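Nitrogen regulatory protein P-II (Thiomonas intermedia, PDB 5D4N) binds adenine nucleotides and bicarbonate as a carboxysome-associated PII-like signalling protein, and probably regulates the activity of partner proteins. Local coordinates at residues A[26-31]-A[64-69]; A[31-36]-A[72-77]; A[77-82]-A[93-98]. All blocks are in the same frame, centred on the assembly; numbering follows the deposited sequence.

Interaction 1 of 3, residues A[26-31]-A[64-69]. With AMP (adenosine monophosphate), chain F.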
# COMPACT_ATOMS: atom_id res chain seq x y z
N ASP A 26 12.06 -1.26 -16.03
CA ASP A 26 12.86 -0.53 -17.02
C ASP A 26 12.34 0.90 -17.20
O ASP A 26 13.15 1.82 -17.30
CB ASP A 26 12.85 -1.23 -18.37
CG ASP A 26 13.75 -2.44 -18.49
OD1 ASP A 26 14.58 -2.68 -17.56
OD2 ASP A 26 13.65 -3.14 -19.51
N LEU A 27 10.99 1.11 -17.22
CA LEU A 27 10.44 2.47 -17.30
C LEU A 27 10.86 3.28 -16.08
O LEU A 27 11.22 4.46 -16.19
CB LEU A 27 8.91 2.46 -17.35
CG LEU A 27 8.29 2.15 -18.71
CD1 LEU A 27 6.77 2.26 -18.61
CD2 LEU A 27 8.84 3.05 -19.81
N LEU A 28 10.79 2.65 -14.90
CA LEU A 28 11.18 3.37 -13.67
C LEU A 28 12.66 3.73 -13.71
O LEU A 28 12.99 4.88 -13.45
CB LEU A 28 10.87 2.55 -12.42
CG LEU A 28 9.39 2.20 -12.20
CD1 LEU A 28 9.26 1.21 -11.06
CD2 LEU A 28 8.55 3.43 -11.93
N ASP A 29 13.54 2.77 -14.05
CA ASP A 29 14.99 3.03 -14.12
C ASP A 29 15.30 4.15 -15.08
O ASP A 29 16.07 5.06 -14.74
CB ASP A 29 15.78 1.75 -14.48
CG ASP A 29 15.71 0.66 -13.43
OD1 ASP A 29 15.29 0.96 -12.28
OD2 ASP A 29 16.02 -0.51 -13.77
N ARG A 30 14.68 4.10 -16.28
CA ARG A 30 14.91 5.09 -17.32
C ARG A 30 14.50 6.51 -16.90
O ARG A 30 15.22 7.46 -17.16
CB ARG A 30 14.20 4.68 -18.62
CG ARG A 30 14.26 5.73 -19.75
CD ARG A 30 15.68 6.07 -20.24
NE ARG A 30 16.44 4.89 -20.68
CZ ARG A 30 16.24 4.25 -21.83
NH1 ARG A 30 15.29 4.66 -22.66
NH2 ARG A 30 16.96 3.18 -22.14
N ALA A 31 13.36 6.64 -16.23
CA ALA A 31 12.85 7.93 -15.76
C ALA A 31 13.69 8.53 -14.64
O ALA A 31 13.55 9.72 -14.33
CB ALA A 31 11.42 7.77 -15.31
N ILE A 64 1.73 -8.62 -9.47
CA ILE A 64 2.64 -7.98 -8.53
C ILE A 64 2.21 -6.53 -8.35
O ILE A 64 1.47 -5.98 -9.19
CB ILE A 64 4.13 -8.04 -9.00
CG1 ILE A 64 4.32 -7.27 -10.36
CG2 ILE A 64 4.64 -9.46 -9.08
CD1 ILE A 64 5.77 -7.10 -10.79
N MET A 65 2.69 -5.90 -7.28
CA MET A 65 2.47 -4.48 -7.08
C MET A 65 3.82 -3.86 -6.89
O MET A 65 4.57 -4.26 -5.98
CB MET A 65 1.58 -4.18 -5.85
CG MET A 65 1.43 -2.70 -5.63
SD MET A 65 0.19 -2.28 -4.36
CE MET A 65 0.96 -3.00 -2.87
N ILE A 66 4.15 -2.90 -7.75
CA ILE A 66 5.43 -2.20 -7.64
C ILE A 66 5.12 -0.88 -6.94
O ILE A 66 4.26 -0.12 -7.41
CB ILE A 66 6.05 -1.95 -9.03
CG1 ILE A 66 6.31 -3.28 -9.74
CG2 ILE A 66 7.35 -1.13 -8.86
CD1 ILE A 66 6.70 -3.13 -11.26
N ILE A 67 5.81 -0.62 -5.82
CA ILE A 67 5.60 0.60 -5.05
C ILE A 67 6.80 1.46 -5.37
O ILE A 67 7.94 1.04 -5.15
CB ILE A 67 5.56 0.30 -3.52
CG1 ILE A 67 4.39 -0.63 -3.16
CG2 ILE A 67 5.51 1.61 -2.72
CD1 ILE A 67 4.54 -1.21 -1.71
N ALA A 68 6.56 2.68 -5.87
CA ALA A 68 7.66 3.53 -6.23
C ALA A 68 7.46 4.94 -5.76
O ALA A 68 6.54 5.61 -6.24
CB ALA A 68 7.86 3.49 -7.76
N ALA A 69 8.29 5.40 -4.79
CA ALA A 69 8.26 6.79 -4.34
C ALA A 69 9.07 7.59 -5.33
O ALA A 69 10.24 7.28 -5.60
CB ALA A 69 8.87 6.92 -2.94
P AMP F . 17.98 1.84 0.19
O1P AMP F . 18.22 2.85 -0.92
O2P AMP F . 19.13 0.86 0.24
O3P AMP F . 17.64 2.45 1.51
O5' AMP F . 16.73 0.94 -0.30
C5' AMP F . 16.30 -0.17 0.52
C4' AMP F . 14.93 -0.61 0.05
O4' AMP F . 13.98 0.45 0.28
C3' AMP F . 14.84 -0.88 -1.44
O3' AMP F . 15.36 -2.16 -1.79
C2' AMP F . 13.32 -0.77 -1.66
O2' AMP F . 12.70 -1.97 -1.20
C1' AMP F . 12.98 0.41 -0.72
N9 AMP F . 13.00 1.69 -1.42
C8 AMP F . 14.06 2.55 -1.57
N7 AMP F . 13.79 3.60 -2.32
C5 AMP F . 12.48 3.40 -2.71
C6 AMP F . 11.60 4.14 -3.53
N6 AMP F . 11.96 5.29 -4.13
N1 AMP F . 10.34 3.67 -3.68
C2 AMP F . 9.99 2.53 -3.08
N3 AMP F . 10.74 1.72 -2.32
C4 AMP F . 11.97 2.23 -2.16
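Leu28, on the inner side of helix 21-31, reaches down onto Ile66 and Ala68 of strand 63-70. Its CB points toward the strand, CG lies anti to the carbonyl carbon (chi1 -60°), and beyond it the two methyls spread over different residues of the strand. One branch, CD1, meets Ile66 CG2 at 3.7 Å, the leucine and isoleucine lying side by side with their chains running opposite ways. The other branch, CD2, ends 4.2 Å from Ala68 CB; the small alanine leaves room for the leucine methyl beside it. This is helix-on-sheet packing in the ferredoxin-like βαββαβ fold of the PII family, in which both helices cover one face of an antiparallel sheet. Branched apolar residues suit this buried layer, and alternation along the strand sends Ile67 to the opposite face, where it packs on Phe94 of the second subunit. Strand 63-70 also reads the adenine of AMP with its backbone. Ala69 N donates to AMP N1 (2.9 Å, N-H...N angle 174°), while AMP N6 donates to Ala69 O at 3.0 Å, a donor and an acceptor of one residue meeting the acceptor and donor of the base. Ala69 CB lies 3.6 Å from AMP N1.

Interaction 2 of 3, residues A[31-36]-A[72-77]. With AMP (adenosine monophosphate), chain F.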
# COMPACT_ATOMS: atom_id res chain seq x y z
N ALA A 31 13.36 6.64 -16.23
CA ALA A 31 12.85 7.93 -15.76
C ALA A 31 13.69 8.53 -14.64
O ALA A 31 13.55 9.72 -14.33
CB ALA A 31 11.42 7.77 -15.31
N GLY A 32 14.60 7.75 -14.06
CA GLY A 32 15.45 8.25 -12.97
C GLY A 32 14.92 7.94 -11.58
O GLY A 32 15.40 8.51 -10.59
N VAL A 33 13.95 7.01 -11.48
CA VAL A 33 13.40 6.58 -10.19
C VAL A 33 14.52 5.89 -9.43
O VAL A 33 15.25 5.06 -10.01
CB VAL A 33 12.17 5.64 -10.37
CG1 VAL A 33 11.71 5.04 -9.05
CG2 VAL A 33 11.03 6.37 -11.07
N LYS A 34 14.72 6.29 -8.18
CA LYS A 34 15.86 5.81 -7.40
C LYS A 34 15.70 4.46 -6.73
O LYS A 34 16.69 3.83 -6.39
CB LYS A 34 16.39 6.91 -6.46
CG LYS A 34 16.97 8.09 -7.22
CD LYS A 34 18.34 8.46 -6.69
CE LYS A 34 18.70 9.86 -7.10
NZ LYS A 34 19.30 9.88 -8.46
N GLY A 35 14.46 4.01 -6.57
CA GLY A 35 14.23 2.73 -5.92
C GLY A 35 12.79 2.31 -6.08
O GLY A 35 11.96 3.08 -6.58
N TYR A 36 12.51 1.06 -5.73
CA TYR A 36 11.16 0.55 -5.79
C TYR A 36 11.07 -0.69 -4.95
O TYR A 36 12.08 -1.31 -4.65
CB TYR A 36 10.68 0.30 -7.25
CG TYR A 36 11.58 -0.60 -8.07
CD1 TYR A 36 11.58 -1.98 -7.87
CD2 TYR A 36 12.41 -0.08 -9.05
CE1 TYR A 36 12.39 -2.82 -8.64
CE2 TYR A 36 13.22 -0.90 -9.83
CZ TYR A 36 13.22 -2.27 -9.61
OH TYR A 36 14.00 -3.09 -10.38
N GLU A 72 7.37 14.54 -7.77
CA GLU A 72 6.20 14.85 -8.59
C GLU A 72 6.54 15.02 -10.09
O GLU A 72 5.74 14.60 -10.94
CB GLU A 72 5.43 16.06 -8.05
CG GLU A 72 4.11 16.29 -8.77
CD GLU A 72 3.24 17.46 -8.35
OE1 GLU A 72 3.57 18.13 -7.35
OE2 GLU A 72 2.20 17.69 -9.02
N GLU A 73 7.72 15.61 -10.41
CA GLU A 73 8.12 15.83 -11.80
C GLU A 73 8.26 14.55 -12.64
O GLU A 73 8.24 14.62 -13.88
CB GLU A 73 9.36 16.73 -11.91
CG GLU A 73 10.59 16.25 -11.15
CD GLU A 73 10.75 16.72 -9.72
OE1 GLU A 73 9.73 16.90 -9.01
OE2 GLU A 73 11.92 16.79 -9.27
N LEU A 74 8.41 13.39 -11.99
CA LEU A 74 8.54 12.13 -12.73
C LEU A 74 7.20 11.47 -13.00
O LEU A 74 7.13 10.57 -13.84
CB LEU A 74 9.47 11.15 -12.00
CG LEU A 74 10.95 11.49 -11.83
CD1 LEU A 74 11.72 10.26 -11.36
CD2 LEU A 74 11.58 12.13 -13.10
N VAL A 75 6.12 11.92 -12.33
CA VAL A 75 4.79 11.32 -12.48
C VAL A 75 4.28 11.35 -13.93
O VAL A 75 3.97 10.28 -14.47
CB VAL A 75 3.76 11.78 -11.41
CG1 VAL A 75 2.40 11.19 -11.67
CG2 VAL A 75 4.23 11.43 -10.01
N GLY A 76 4.22 12.54 -14.54
CA GLY A 76 3.77 12.73 -15.92
C GLY A 76 4.51 11.85 -16.91
O GLY A 76 3.88 11.02 -17.58
N PRO A 77 5.87 11.93 -16.95
CA PRO A 77 6.63 11.07 -17.89
C PRO A 77 6.42 9.57 -17.67
O PRO A 77 6.31 8.81 -18.65
CB PRO A 77 8.09 11.49 -17.63
CG PRO A 77 7.99 12.92 -17.13
CD PRO A 77 6.77 12.88 -16.25
P AMP F . 17.98 1.84 0.19
O1P AMP F . 18.22 2.85 -0.92
O2P AMP F . 19.13 0.86 0.24
O3P AMP F . 17.64 2.45 1.51
O5' AMP F . 16.73 0.94 -0.30
C5' AMP F . 16.30 -0.17 0.52
C4' AMP F . 14.93 -0.61 0.05
O4' AMP F . 13.98 0.45 0.28
C3' AMP F . 14.84 -0.88 -1.44
O3' AMP F . 15.36 -2.16 -1.79
C2' AMP F . 13.32 -0.77 -1.66
O2' AMP F . 12.70 -1.97 -1.20
C1' AMP F . 12.98 0.41 -0.72
N9 AMP F . 13.00 1.69 -1.42
C8 AMP F . 14.06 2.55 -1.57
N7 AMP F . 13.79 3.60 -2.32
C5 AMP F . 12.48 3.40 -2.71
C6 AMP F . 11.60 4.14 -3.53
N6 AMP F . 11.96 5.29 -4.13
N1 AMP F . 10.34 3.67 -3.68
C2 AMP F . 9.99 2.53 -3.08
N3 AMP F . 10.74 1.72 -2.32
C4 AMP F . 11.97 2.23 -2.16
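Leu74, near the start of helix 72-88, pushes its forked end against Ala31, Gly32 and Val33, where the chain leaves helix 21-31. Both branches make van der Waals contact with the carbonyl oxygen of Ala31: Leu74 CD2 lies 3.3 Å from Ala31 O, and Leu74 CD1 3.5 Å from the same oxygen. CD1 also reaches along the backbone and touches Val33 CG2 at 4.0 Å, where the two side chains cross obliquely. Val33 has CG1 anti to its backbone N (chi1 173°), which puts CG2 beside that N and within reach of the leucine. Between Ala31 and Val33, Gly32 closes the helix in a Schellman motif; its positive phi of 95° would press a CB against the preceding carbonyl oxygen, so glycine fits. Replacing Leu74 with a serine would probably leave Val33 CG2 without its methyl partner and open a gap over the Ala31 carbonyl. Farther along the loop, Gly35 O lies 3.2 Å from AMP C6, and a side chain on Gly35 would clash with AMP N7. The loop links helix 21-31 to strand 36-46, with Val33 packed on Leu28 of the first helix, Leu78 of helix 72-88 and Val70 of strand 63-70.

Interaction 3 of 3, residues A[77-82]-A[93-98]. With ADP (adenosine-5'-diphosphate), chain D; ACT (acetate ion), chain G.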
# COMPACT_ATOMS: atom_id res chain seq x y z
N PRO A 77 5.87 11.93 -16.95
CA PRO A 77 6.63 11.07 -17.89
C PRO A 77 6.42 9.57 -17.67
O PRO A 77 6.31 8.81 -18.65
CB PRO A 77 8.09 11.49 -17.63
CG PRO A 77 7.99 12.92 -17.13
CD PRO A 77 6.77 12.88 -16.25
N LEU A 78 6.28 9.15 -16.39
CA LEU A 78 6.03 7.76 -16.06
C LEU A 78 4.68 7.30 -16.55
O LEU A 78 4.60 6.26 -17.19
CB LEU A 78 6.16 7.49 -14.54
CG LEU A 78 7.61 7.34 -14.07
CD1 LEU A 78 7.68 7.29 -12.56
CD2 LEU A 78 8.29 6.15 -14.71
N LEU A 79 3.63 8.09 -16.28
CA LEU A 79 2.27 7.74 -16.71
C LEU A 79 2.16 7.70 -18.22
O LEU A 79 1.48 6.83 -18.74
CB LEU A 79 1.23 8.67 -16.11
CG LEU A 79 1.06 8.57 -14.59
CD1 LEU A 79 0.00 9.51 -14.12
CD2 LEU A 79 0.73 7.15 -14.15
N GLU A 80 2.89 8.59 -18.91
CA GLU A 80 2.96 8.63 -20.38
C GLU A 80 3.54 7.33 -20.90
O GLU A 80 3.04 6.79 -21.89
CB GLU A 80 3.78 9.84 -20.84
CG GLU A 80 3.00 11.14 -20.81
CD GLU A 80 3.84 12.40 -20.92
OE1 GLU A 80 4.82 12.41 -21.71
OE2 GLU A 80 3.51 13.39 -20.23
N GLY A 81 4.53 6.79 -20.17
CA GLY A 81 5.18 5.53 -20.50
C GLY A 81 4.29 4.34 -20.25
O GLY A 81 4.31 3.38 -21.01
N PHE A 82 3.52 4.38 -19.14
CA PHE A 82 2.61 3.30 -18.77
C PHE A 82 1.32 3.28 -19.60
O PHE A 82 0.72 2.22 -19.74
CB PHE A 82 2.34 3.27 -17.25
CG PHE A 82 3.45 2.62 -16.45
CD1 PHE A 82 3.63 1.24 -16.48
CD2 PHE A 82 4.32 3.38 -15.69
CE1 PHE A 82 4.67 0.64 -15.76
CE2 PHE A 82 5.38 2.77 -14.98
CZ PHE A 82 5.53 1.40 -15.00
N VAL A 93 -2.64 1.93 -12.06
CA VAL A 93 -1.65 2.77 -11.36
C VAL A 93 -2.38 3.72 -10.44
O VAL A 93 -3.28 4.48 -10.88
CB VAL A 93 -0.68 3.54 -12.28
CG1 VAL A 93 0.32 4.34 -11.44
CG2 VAL A 93 0.07 2.59 -13.21
N PHE A 94 -2.00 3.69 -9.14
CA PHE A 94 -2.58 4.60 -8.16
C PHE A 94 -1.52 5.59 -7.75
O PHE A 94 -0.43 5.17 -7.31
CB PHE A 94 -3.07 3.83 -6.94
CG PHE A 94 -4.06 2.72 -7.20
CD1 PHE A 94 -5.04 2.86 -8.18
CD2 PHE A 94 -4.00 1.53 -6.49
CE1 PHE A 94 -5.97 1.83 -8.44
CE2 PHE A 94 -4.93 0.52 -6.72
CZ PHE A 94 -5.91 0.67 -7.68
N VAL A 95 -1.83 6.87 -7.85
CA VAL A 95 -0.85 7.93 -7.45
C VAL A 95 -1.25 8.45 -6.08
O VAL A 95 -2.39 8.85 -5.89
CB VAL A 95 -0.81 9.10 -8.47
CG1 VAL A 95 0.31 10.10 -8.07
CG2 VAL A 95 -0.61 8.58 -9.91
N HIS A 96 -0.30 8.41 -5.13
CA HIS A 96 -0.57 8.87 -3.76
C HIS A 96 0.31 10.08 -3.46
O HIS A 96 1.42 10.21 -4.02
CB HIS A 96 -0.11 7.79 -2.74
CG HIS A 96 -0.87 6.50 -2.79
ND1 HIS A 96 -0.69 5.62 -3.83
CD2 HIS A 96 -1.73 5.96 -1.89
CE1 HIS A 96 -1.47 4.57 -3.55
NE2 HIS A 96 -2.10 4.73 -2.40
N ASP A 97 -0.13 10.92 -2.52
CA ASP A 97 0.71 11.96 -1.97
C ASP A 97 1.31 11.33 -0.72
O ASP A 97 0.61 10.65 0.05
CB ASP A 97 -0.13 13.17 -1.56
CG ASP A 97 -0.49 14.02 -2.75
OD1 ASP A 97 0.37 14.23 -3.59
OD2 ASP A 97 -1.60 14.56 -2.77
N ILE A 98 2.60 11.51 -0.52
CA ILE A 98 3.24 11.08 0.71
C ILE A 98 4.21 12.15 1.17
O ILE A 98 4.47 13.12 0.45
CB ILE A 98 3.99 9.71 0.56
CG1 ILE A 98 5.09 9.81 -0.52
CG2 ILE A 98 2.99 8.55 0.24
CD1 ILE A 98 6.21 8.70 -0.46
PB ADP D . -8.62 -7.68 -16.66
O1B ADP D . -9.49 -6.84 -17.43
O2B ADP D . -7.64 -8.36 -17.56
O3B ADP D . -9.42 -8.74 -15.94
PA ADP D . -7.89 -5.28 -15.00
O1A ADP D . -6.97 -4.35 -15.71
O2A ADP D . -9.32 -4.69 -14.94
O3A ADP D . -7.83 -6.76 -15.60
O5' ADP D . -7.37 -5.45 -13.50
C5' ADP D . -6.13 -6.13 -13.27
C4' ADP D . -5.81 -6.11 -11.80
O4' ADP D . -5.71 -4.74 -11.34
C3' ADP D . -6.91 -6.70 -10.92
O3' ADP D . -6.85 -8.13 -10.88
C2' ADP D . -6.58 -6.07 -9.57
O2' ADP D . -5.46 -6.72 -9.01
C1' ADP D . -6.15 -4.66 -9.99
N9 ADP D . -7.26 -3.71 -9.92
C8 ADP D . -8.16 -3.39 -10.90
N7 ADP D . -9.13 -2.59 -10.50
C5 ADP D . -8.84 -2.37 -9.17
C6 ADP D . -9.46 -1.57 -8.18
N6 ADP D . -10.61 -0.90 -8.39
N1 ADP D . -8.87 -1.50 -6.97
C2 ADP D . -7.75 -2.20 -6.75
N3 ADP D . -7.09 -3.01 -7.59
C4 ADP D . -7.69 -3.04 -8.79
C ACT G . -5.28 4.29 -13.87
O ACT G . -6.21 4.79 -14.60
OXT ACT G . -5.06 3.04 -13.58
CH3 ACT G . -4.30 5.30 -13.23
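Leu79 of helix 72-88 lies over Val93 and Val95 of strand 92-100, within the ferredoxin-like fold of PII proteins: the second helix packs here on the last strand, which is an outer strand of the sheet within this chain.

The contact between helix and strand is apolar. The CB of Leu79 does not point straight at the strand, but with CG anti to the carbonyl carbon (chi1 -67°) the end of the side chain swings closer. Its CD2 meets Val93 CG1 at 3.9 Å, and CD1 lies more loosely, 4.4 Å from Val95 CG2. The valines, two residues apart on the strand, both face the helix, and their compact branches offer methyls to the two arms of one leucine. Phe82, nearly one turn later, packs on Ala24 and Leu27 of helix 21-31.

Polar contacts belong to the strand backbone and to its other face. Val93 N donates to the acetate oxygen OXT (3.1 Å, N-H...O angle 172°), an almost straight bond to an ion probably taken from the crystallisation liquor; Arg102 NE of the third subunit binds the same acetate. Val95 forms backbone hydrogen bonds with the third subunit, so this strand takes part in the trimer interface. On the face turned from the helix, His96 is held by ND1 to Lys11 O of its own chain and by NE2 to Lys11 NZ of the third subunit.

The aromatic contact concerns Phe94, whose CB points away from the helix; its ring borders the ADP pocket. An aromatic suits this place, being flat and apolar where it borders both Ala69 of the third subunit and the adenine of ADP. The base approaches the edge of the phenyl ring, near its plane, with ADP C2 lying 3.5 Å from Phe94 CZ.

How the interactions relate
Interaction 1 is the most buried of the three: all its touching residues lie in the layer between helix and sheet. Interactions 2 and 3 are partly buried and share helix 72-88, interaction 2 at its first turns and interaction 3 farther along. Leu78, in the helix segment of interaction 3, touches the other two: CD2 is 3.6 Å from Ala31 CB and CD1 3.8 Å from Val33 CG2. All three contacts are apolar between their segments, though interaction 2 sets leucine methyls against a carbonyl oxygen as well as a valine, while the others pair side chain with side chain. Interactions 1 and 2 border the same AMP, whereas interaction 3 borders ADP and acetate beside the third subunit.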